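Local coordinates for sulfur oxidation protein SOXB (Thermus thermophilus, PDB 2WDD) that hydrolyses a sulfur-sulfur bond as the dimanganese thiosulfohydrolase of the Sox sulfur oxidation pathway, at residues V127-D132 / R150-V155; T108-D113 / K310-V315; G27-L32 / H205-Y210. All blocks are in the same frame, centred on the assembly; numbering follows the deposited sequence.

Overall arrangement
All three contacts reach the sheet that contains strands 124-129, 29-34 and 311-320, each through a different strand. Interactions 1 and 2 are buried, with centres about 12 Å apart, and a hydrogen bond between Trp151 and Thr108 ties helix 146-155 to helix 104-120. Their chemistry differs: interaction 1 is a polar carboxylate-amide pair just before a metal ligand, whereas interaction 2 is purely aliphatic and lies away from the metal site. Interaction 3, with its centre about 28 Å from that of the chain, is only partly buried; it joins two sheets where edge strand 202-207 of one meets strand 29-34 of the other, combining an apolar patch with a carboxylate weakly linked to a tyrosine through water.

Interaction 1: residues V127-D132 / R150-V155; sequences VLDGGD and RWQNLV. With MN (manganese (II) ion), chain G; MN (manganese (II) ion), chain H.
With CG of Asp129 anti to the backbone N (chi1 180°) and Gln152 extended beyond CG, the carboxylate leaving strand 124-129 meets the amide leaving helix 146-155. This is the strand-end loop of a metallophosphatase-like fold, the class to which the 5'-nucleotidase family belongs: the chain runs off the strand through Gly130 and Gly131 to the metal ligand Asp132. Gln152 NE2 donates to Asp129 OD2 at 2.8 Å, and it does so on the anti side of that oxygen, slightly out of the carboxylate plane. The N-H...O angle of 133° makes the bond short but bent, and the two side chains cross almost perpendicularly, their carboxylate and amide planes 80° apart. OD2 is also bonded to Thr133 OG1, so two side chains bond the same buried oxygen; Val157 and Met160 pack against both Asp129 and Gln152.

The other oxygen works within its own segment. Asp129 OD1 accepts from Gly131 N at 3.0 Å, met from above the carboxylate plane, and so closes an Asx turn. Gly131 has a positive phi, and a side chain on it would run into the carbonyl oxygen of Gly130. The carboxylate thus links the helix to the bend leading into Asp132, consistent with a second-shell role in placing that ligand. Asp132 OD1 accepts from Trp164 N, holding the rotation of the carboxylate, while OD2 is shared by the metals. His38, His288 and Asp36 complete one site, and His163, His263 and His286 the other. Asp132 OD2 lies 2.2 Å from the manganese of chain G and 2.2 Å from that of chain H, and water 1 bridges the same two ions with its oxygen 2.1 Å from each.

Interaction 2: residues T108-D113 / K310-V315; sequences TALIRD and KALMRV
Leu312 pushes its isobutyl group between Leu110 and Ile111, two successive residues of helix 104-120, and overlaps both. Its CD1 methyl lies 3.7 Å from Ile111 CG1, and its CD2 sits 3.8 Å from that same CG1, so the forked end of the leucine straddles one methylene. The two side chains cross at about a right angle. On the Leu110 side the overlap runs lower down the chain: Leu312 CB meets Leu110 CD2 at 3.8 Å, and Leu312 CD2 comes within 3.9 Å of Leu110 CG.

Torsions explain this division. Leu312 CG points opposite its own backbone N (chi1 178°), which sends both methyls out toward the helix. Ile111 has CG1 beside its own N and anti to the carbonyl carbon (chi1 -69°), laying the ethyl branch against Leu312, while Ile111 CG2 lies 3.8 Å from Val127 CG2.

The geometry belongs to a helix packed on one face of a mixed beta sheet. Helix 104-120 lies within the beta-alpha-beta crossover joining parallel strands 29-34 and 124-129, and here it also covers the neighbouring antiparallel strand 311-320. Alternation along that strand sorts the residues: Leu312 faces the helix, whereas the CB of Ala311 points away from it. Leu332 and Val334 extend the apolar surface beside Leu110, and Phe34 does so beside Ile111. Further along the strand Arg314 reaches polar partners, its NH1 bonded to Gln114 OE1 and its NE in a salt bridge with Asp316 OD1.

Interaction 3: residues G27-L32 / H205-Y210; sequences GDATLL and HRVGPY
The backbones come nearest at Ala29 and Val207, whose CA atoms are 6.1 Å apart, where strand 29-34 passes the end of a beta hairpin. The contact sets the hairpin of one sheet against the first strand of the other, across the two-sheet sandwich of the metallophosphatase-like fold. That hairpin joins strands 202-207 and 210-217 through a type II' turn, with Gly208 and Pro209 at its corners and a 3.0 Å bond from Val207 N to Tyr210 O. Gly208 has phi 67°, and a side chain on it would collide with Pro209 CD. Opposite Leu317, Asp28 and Ala29 form a classic beta bulge at the start of strand 29-34.

Val207 supplies the apolar centre. Its CG1, trans to N (chi1 162°), is 3.5 Å from Ala29 CB and packs tightly on the neighbouring backbone, 3.2 Å from Asp28 O. Both methyls of the valine lie against the single Ala29 CB, and Leu319 flanks Val207 and Tyr210.

Nearer the surface the Asp28 carboxylate lies obliquely beside the phenol, its plane 45° from that of the ring, with Asp28 OD2 3.6 Å from Tyr210 CE2. Asp28 OD2 accepts a hydrogen bond from Leu319 N on strand 311-320. Replacing Asp28 with alanine is likely to leave the Leu319 N-H without its carboxylate mate and open a gap beside the tyrosine ring. A bound water also serves this oxygen: water 2 donates to Asp28 OD2 at 2.6 Å and makes a weak bond to Tyr210 OH at 3.4 Å.

Interaction 1: residues V127-D132 / R150-V155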
loop_
_atom_site.group_PDB
_atom_site.type_symbol
_atom_site.label_atom_id
_atom_site.label_comp_id
_atom_site.label_asym_id
_atom_site.label_seq_id
_atom_site.Cartn_x
_atom_site.Cartn_y
_atom_site.Cartn_z
ATOM N N VAL A 127 15.577 7.073 10.736
ATOM C CA VAL A 127 14.689 7.129 9.582
ATOM C C VAL A 127 14.398 5.687 9.194
ATOM O O VAL A 127 15.308 4.932 8.824
ATOM C CB VAL A 127 15.326 7.923 8.430
ATOM C CG1 VAL A 127 14.395 7.918 7.217
ATOM C CG2 VAL A 127 15.618 9.366 8.865
ATOM N N LEU A 128 13.131 5.300 9.303
ATOM C CA LEU A 128 12.745 3.916 9.069
ATOM C C LEU A 128 11.748 3.837 7.943
ATOM O O LEU A 128 10.752 4.560 7.941
ATOM C CB LEU A 128 12.116 3.346 10.333
ATOM C CG LEU A 128 13.041 3.427 11.554
ATOM C CD1 LEU A 128 12.318 2.903 12.775
ATOM C CD2 LEU A 128 14.323 2.634 11.295
ATOM N N ASP A 129 12.036 2.955 6.988
ATOM C CA ASP A 129 11.205 2.753 5.802
ATOM C C ASP A 129 10.533 1.377 5.880
ATOM O O ASP A 129 11.202 0.350 6.012
ATOM C CB ASP A 129 12.112 2.835 4.585
ATOM C CG ASP A 129 11.373 2.631 3.284
ATOM O OD1 ASP A 129 10.163 2.309 3.311
ATOM O OD2 ASP A 129 12.007 2.841 2.238
ATOM N N GLY A 130 9.202 1.360 5.858
ATOM C CA GLY A 130 8.455 0.125 6.003
ATOM C C GLY A 130 8.335 -0.783 4.788
ATOM O O GLY A 130 7.661 -1.810 4.876
ATOM N N GLY A 131 9.000 -0.456 3.682
ATOM C CA GLY A 131 8.966 -1.331 2.514
ATOM C C GLY A 131 7.902 -0.961 1.491
ATOM O O GLY A 131 7.122 -0.032 1.696
ATOM N N ASP A 132 7.865 -1.704 0.387
ATOM C CA ASP A 132 7.023 -1.367 -0.772
ATOM C C ASP A 132 7.468 0.008 -1.221
ATOM O O ASP A 132 6.659 0.904 -1.457
ATOM C CB ASP A 132 5.531 -1.377 -0.448
ATOM C CG ASP A 132 4.929 -2.761 -0.555
ATOM O OD1 ASP A 132 5.674 -3.710 -0.875
ATOM O OD2 ASP A 132 3.716 -2.907 -0.325
ATOM N N ARG A 150 18.731 5.131 -4.882
ATOM C CA ARG A 150 19.599 6.304 -4.852
ATOM C C ARG A 150 18.940 7.429 -4.073
ATOM O O ARG A 150 19.607 8.164 -3.349
ATOM C CB ARG A 150 19.998 6.752 -6.261
ATOM C CG ARG A 150 20.938 5.763 -6.939
ATOM C CD ARG A 150 21.589 6.311 -8.205
ATOM N NE ARG A 150 22.490 5.322 -8.803
ATOM C CZ ARG A 150 23.727 5.074 -8.377
ATOM N NH1 ARG A 150 24.239 5.765 -7.369
ATOM N NH2 ARG A 150 24.461 4.137 -8.966
ATOM N N TRP A 151 17.617 7.532 -4.174
ATOM C CA TRP A 151 16.909 8.535 -3.397
ATOM C C TRP A 151 16.970 8.207 -1.899
ATOM O O TRP A 151 17.229 9.087 -1.070
ATOM C CB TRP A 151 15.460 8.700 -3.859
ATOM C CG TRP A 151 14.677 9.416 -2.824
ATOM C CD1 TRP A 151 14.787 10.739 -2.488
ATOM C CD2 TRP A 151 13.796 8.831 -1.861
ATOM N NE1 TRP A 151 13.985 11.020 -1.415
ATOM C CE2 TRP A 151 13.382 9.862 -0.994
ATOM C CE3 TRP A 151 13.313 7.536 -1.646
ATOM C CZ2 TRP A 151 12.484 9.644 0.055
ATOM C CZ3 TRP A 151 12.427 7.321 -0.603
ATOM C CH2 TRP A 151 12.031 8.368 0.239
ATOM N N GLN A 152 16.764 6.939 -1.540
ATOM C CA GLN A 152 16.842 6.566 -0.128
ATOM C C GLN A 152 18.201 6.987 0.429
ATOM O O GLN A 152 18.309 7.455 1.567
ATOM C CB GLN A 152 16.675 5.057 0.054
ATOM C CG GLN A 152 15.252 4.527 -0.077
ATOM C CD GLN A 152 15.231 3.011 -0.016
ATOM O OE1 GLN A 152 15.944 2.346 -0.766
ATOM N NE2 GLN A 152 14.463 2.456 0.913
ATOM N N ASN A 153 19.233 6.841 -0.396
ATOM C CA ASN A 153 20.587 7.198 0.012
ATOM C C ASN A 153 20.760 8.707 0.199
ATOM O O ASN A 153 21.513 9.143 1.073
ATOM C CB ASN A 153 21.600 6.660 -0.997
ATOM C CG ASN A 153 21.792 5.162 -0.881
ATOM O OD1 ASN A 153 21.323 4.537 0.072
ATOM N ND2 ASN A 153 22.477 4.573 -1.857
ATOM N N LEU A 154 20.074 9.505 -0.617
ATOM C CA LEU A 154 20.144 10.952 -0.475
ATOM C C LEU A 154 19.479 11.380 0.838
ATOM O O LEU A 154 20.001 12.225 1.565
ATOM C CB LEU A 154 19.469 11.657 -1.651
ATOM C CG LEU A 154 20.194 11.600 -2.992
ATOM C CD1 LEU A 154 19.313 12.159 -4.103
ATOM C CD2 LEU A 154 21.510 12.374 -2.897
ATOM N N VAL A 155 18.322 10.799 1.152
ATOM C CA VAL A 155 17.664 11.157 2.403
ATOM C C VAL A 155 18.409 10.583 3.610
ATOM O O VAL A 155 18.576 11.264 4.623
ATOM C CB VAL A 155 16.162 10.798 2.412
ATOM C CG1 VAL A 155 15.930 9.424 1.826
ATOM C CG2 VAL A 155 15.603 10.883 3.831
HETATM MN MN MN G . 2.085 -1.430 -0.228
HETATM MN MN MN H . 2.804 -4.608 0.831
HETATM O O HOH W 1 1.267 -3.186 0.532
#

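Interaction 2: residues T108-D113 / K310-V315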
loop_
_atom_site.group_PDB
_atom_site.type_symbol
_atom_site.label_atom_id
_atom_site.label_comp_id
_atom_site.label_asym_id
_atom_site.label_seq_id
_atom_site.Cartn_x
_atom_site.Cartn_y
_atom_site.Cartn_z
ATOM N N THR A 108 11.672 14.306 1.534
ATOM C CA THR A 108 13.055 14.518 1.980
ATOM C C THR A 108 13.176 15.809 2.785
ATOM O O THR A 108 13.802 15.828 3.846
ATOM C CB THR A 108 14.009 14.529 0.790
ATOM O OG1 THR A 108 13.922 13.275 0.107
ATOM C CG2 THR A 108 15.442 14.756 1.254
ATOM N N ALA A 109 12.568 16.882 2.288
ATOM C CA ALA A 109 12.608 18.168 2.983
ATOM C C ALA A 109 12.038 18.032 4.396
ATOM O O ALA A 109 12.611 18.541 5.366
ATOM C CB ALA A 109 11.830 19.223 2.196
ATOM N N LEU A 110 10.917 17.325 4.507
ATOM C CA LEU A 110 10.275 17.115 5.797
ATOM C C LEU A 110 11.121 16.252 6.735
ATOM O O LEU A 110 11.309 16.585 7.904
ATOM C CB LEU A 110 8.886 16.498 5.606
ATOM C CG LEU A 110 8.080 16.272 6.889
ATOM C CD1 LEU A 110 7.995 17.565 7.707
ATOM C CD2 LEU A 110 6.695 15.759 6.533
ATOM N N ILE A 111 11.636 15.133 6.232
ATOM C CA ILE A 111 12.468 14.264 7.054
ATOM C C ILE A 111 13.672 15.050 7.570
ATOM O O ILE A 111 14.030 14.954 8.742
ATOM C CB ILE A 111 12.928 13.016 6.259
ATOM C CG1 ILE A 111 11.736 12.093 5.987
ATOM C CG2 ILE A 111 14.049 12.270 6.994
ATOM C CD1 ILE A 111 12.020 10.995 4.975
ATOM N N ARG A 112 14.303 15.812 6.686
ATOM C CA ARG A 112 15.480 16.585 7.077
ATOM C C ARG A 112 15.130 17.645 8.111
ATOM O O ARG A 112 15.872 17.863 9.067
ATOM C CB ARG A 112 16.133 17.222 5.851
ATOM C CG ARG A 112 16.921 16.229 5.035
ATOM C CD ARG A 112 17.493 16.859 3.797
ATOM N NE ARG A 112 18.216 15.876 3.000
ATOM C CZ ARG A 112 18.578 16.059 1.737
ATOM N NH1 ARG A 112 18.287 17.198 1.125
ATOM N NH2 ARG A 112 19.227 15.104 1.089
ATOM N N ASP A 113 13.996 18.302 7.914
ATOM C CA ASP A 113 13.544 19.332 8.845
ATOM C C ASP A 113 13.413 18.726 10.239
ATOM O O ASP A 113 13.975 19.228 11.213
ATOM C CB ASP A 113 12.196 19.894 8.389
ATOM C CG ASP A 113 11.613 20.895 9.370
ATOM O OD1 ASP A 113 12.051 22.063 9.347
ATOM O OD2 ASP A 113 10.674 20.536 10.111
ATOM N N LYS A 310 2.465 10.164 1.382
ATOM C CA LYS A 310 1.555 11.175 1.896
ATOM C C LYS A 310 1.849 11.709 3.279
ATOM O O LYS A 310 1.492 12.851 3.587
ATOM C CB LYS A 310 0.088 10.778 1.723
ATOM C CG LYS A 310 -0.427 9.722 2.669
ATOM C CD LYS A 310 -1.807 9.205 2.206
ATOM C CE LYS A 310 -2.902 10.265 2.330
ATOM N NZ LYS A 310 -4.291 9.720 2.040
ATOM N N ALA A 311 2.491 10.899 4.114
ATOM C CA ALA A 311 2.751 11.298 5.484
ATOM C C ALA A 311 4.070 10.780 6.010
ATOM O O ALA A 311 4.533 9.706 5.631
ATOM C CB ALA A 311 1.624 10.796 6.379
ATOM N N LEU A 312 4.637 11.526 6.953
ATOM C CA LEU A 312 5.815 11.090 7.668
ATOM C C LEU A 312 5.318 10.966 9.101
ATOM O O LEU A 312 4.749 11.915 9.649
ATOM C CB LEU A 312 6.923 12.142 7.612
ATOM C CG LEU A 312 8.159 11.698 8.401
ATOM C CD1 LEU A 312 8.871 10.540 7.687
ATOM C CD2 LEU A 312 9.119 12.879 8.603
ATOM N N MET A 313 5.435 9.774 9.670
ATOM C CA MET A 313 4.987 9.564 11.036
ATOM C C MET A 313 6.141 9.842 11.975
ATOM O O MET A 313 7.185 9.191 11.889
ATOM C CB MET A 313 4.487 8.136 11.245
ATOM C CG MET A 313 2.978 8.016 11.102
ATOM S SD MET A 313 2.332 8.662 9.557
ATOM C CE MET A 313 3.114 7.506 8.370
ATOM N N ARG A 314 5.967 10.817 12.866
ATOM C CA ARG A 314 7.009 11.120 13.830
ATOM C C ARG A 314 6.612 10.496 15.152
ATOM O O ARG A 314 5.547 10.802 15.702
ATOM C CB ARG A 314 7.221 12.623 13.997
ATOM C CG ARG A 314 8.233 12.936 15.108
ATOM C CD ARG A 314 8.631 14.410 15.176
ATOM N NE ARG A 314 9.338 14.655 16.435
ATOM C CZ ARG A 314 9.917 15.802 16.770
ATOM N NH1 ARG A 314 9.915 16.822 15.928
ATOM N NH2 ARG A 314 10.503 15.920 17.954
ATOM N N VAL A 315 7.434 9.567 15.625
ATOM C CA VAL A 315 7.144 8.864 16.865
ATOM C C VAL A 315 8.254 9.131 17.870
ATOM O O VAL A 315 9.371 8.636 17.713
ATOM C CB VAL A 315 6.969 7.356 16.647
ATOM C CG1 VAL A 315 6.524 6.665 17.939
ATOM C CG2 VAL A 315 5.970 7.084 15.516
#

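Interaction 3: residues G27-L32 / H205-Y210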
loop_
_atom_site.group_PDB
_atom_site.type_symbol
_atom_site.label_atom_id
_atom_site.label_comp_id
_atom_site.label_asym_id
_atom_site.label_seq_id
_atom_site.Cartn_x
_atom_site.Cartn_y
_atom_site.Cartn_z
ATOM N N GLY A 27 10.913 13.143 24.696
ATOM C CA GLY A 27 11.576 11.864 24.839
ATOM C C GLY A 27 13.057 11.747 24.540
ATOM O O GLY A 27 13.779 12.743 24.403
ATOM N N ASP A 28 13.494 10.495 24.452
ATOM C CA ASP A 28 14.888 10.134 24.248
ATOM C C ASP A 28 15.237 9.800 22.806
ATOM O O ASP A 28 16.398 9.902 22.407
ATOM C CB ASP A 28 15.214 8.917 25.108
ATOM C CG ASP A 28 14.783 9.095 26.553
ATOM O OD1 ASP A 28 15.371 9.962 27.231
ATOM O OD2 ASP A 28 13.865 8.379 27.013
ATOM N N ALA A 29 14.249 9.345 22.046
ATOM C CA ALA A 29 14.500 8.939 20.669
ATOM C C ALA A 29 13.331 9.322 19.790
ATOM O O ALA A 29 12.183 9.348 20.235
ATOM C CB ALA A 29 14.724 7.431 20.599
ATOM N N THR A 30 13.625 9.596 18.531
ATOM C CA THR A 30 12.576 9.928 17.589
ATOM C C THR A 30 12.702 9.032 16.384
ATOM O O THR A 30 13.779 8.919 15.803
ATOM C CB THR A 30 12.633 11.386 17.156
ATOM O OG1 THR A 30 12.409 12.224 18.299
ATOM C CG2 THR A 30 11.556 11.667 16.093
ATOM N N LEU A 31 11.584 8.431 15.989
ATOM C CA LEU A 31 11.543 7.606 14.787
ATOM C C LEU A 31 10.771 8.394 13.727
ATOM O O LEU A 31 9.685 8.929 13.992
ATOM C CB LEU A 31 10.859 6.262 15.063
ATOM C CG LEU A 31 11.333 5.472 16.292
ATOM C CD1 LEU A 31 10.574 4.172 16.415
ATOM C CD2 LEU A 31 12.839 5.216 16.204
ATOM N N LEU A 32 11.369 8.527 12.548
ATOM C CA LEU A 32 10.748 9.209 11.413
ATOM C C LEU A 32 10.440 8.065 10.460
ATOM O O LEU A 32 11.347 7.454 9.886
ATOM C CB LEU A 32 11.695 10.230 10.790
ATOM C CG LEU A 32 12.131 11.295 11.817
ATOM C CD1 LEU A 32 13.182 12.251 11.238
ATOM C CD2 LEU A 32 10.915 12.069 12.357
ATOM N N HIS A 205 20.301 0.159 18.631
ATOM C CA HIS A 205 20.814 1.513 18.514
ATOM C C HIS A 205 20.912 2.171 19.880
ATOM O O HIS A 205 20.016 2.036 20.704
ATOM C CB HIS A 205 19.867 2.349 17.662
ATOM C CG HIS A 205 19.857 1.956 16.219
ATOM N ND1 HIS A 205 20.692 2.533 15.286
ATOM C CD2 HIS A 205 19.101 1.056 15.546
ATOM C CE1 HIS A 205 20.469 1.984 14.103
ATOM N NE2 HIS A 205 19.512 1.084 14.236
ATOM N N ARG A 206 21.986 2.923 20.092
ATOM C CA ARG A 206 22.158 3.640 21.343
ATOM C C ARG A 206 21.280 4.882 21.312
ATOM O O ARG A 206 21.317 5.661 20.359
ATOM C CB ARG A 206 23.622 4.041 21.537
ATOM C CG ARG A 206 24.501 2.924 22.075
ATOM C CD ARG A 206 25.658 3.476 22.901
ATOM N NE ARG A 206 26.728 4.007 22.063
ATOM C CZ ARG A 206 27.773 4.690 22.523
ATOM N NH1 ARG A 206 28.698 5.134 21.683
ATOM N NH2 ARG A 206 27.896 4.927 23.822
ATOM N N VAL A 207 20.478 5.048 22.355
ATOM C CA VAL A 207 19.606 6.207 22.494
ATOM C C VAL A 207 19.922 6.777 23.865
ATOM O O VAL A 207 19.251 6.463 24.846
ATOM C CB VAL A 207 18.119 5.807 22.403
ATOM C CG1 VAL A 207 17.240 6.907 22.980
ATOM C CG2 VAL A 207 17.732 5.508 20.967
ATOM N N GLY A 208 21.001 7.550 23.948
ATOM C CA GLY A 208 21.440 8.077 25.223
ATOM C C GLY A 208 21.921 6.925 26.082
ATOM O O GLY A 208 22.812 6.172 25.687
ATOM N N PRO A 209 21.309 6.742 27.259
ATOM C CA PRO A 209 21.707 5.659 28.163
ATOM C C PRO A 209 20.938 4.359 27.939
ATOM O O PRO A 209 21.204 3.352 28.599
ATOM C CB PRO A 209 21.371 6.228 29.542
ATOM C CG PRO A 209 20.210 7.119 29.289
ATOM C CD PRO A 209 20.423 7.716 27.921
ATOM N N TYR A 210 19.975 4.384 27.021
ATOM C CA TYR A 210 19.180 3.193 26.728
ATOM C C TYR A 210 19.626 2.570 25.415
ATOM O O TYR A 210 20.407 3.154 24.673
ATOM C CB TYR A 210 17.694 3.544 26.601
ATOM C CG TYR A 210 17.171 4.455 27.682
ATOM C CD1 TYR A 210 16.633 3.932 28.847
ATOM C CD2 TYR A 210 17.189 5.834 27.525
ATOM C CE1 TYR A 210 16.140 4.757 29.839
ATOM C CE2 TYR A 210 16.711 6.671 28.517
ATOM C CZ TYR A 210 16.179 6.126 29.666
ATOM O OH TYR A 210 15.694 6.952 30.653
HETATM O O HOH W 2 12.921 8.475 29.466
#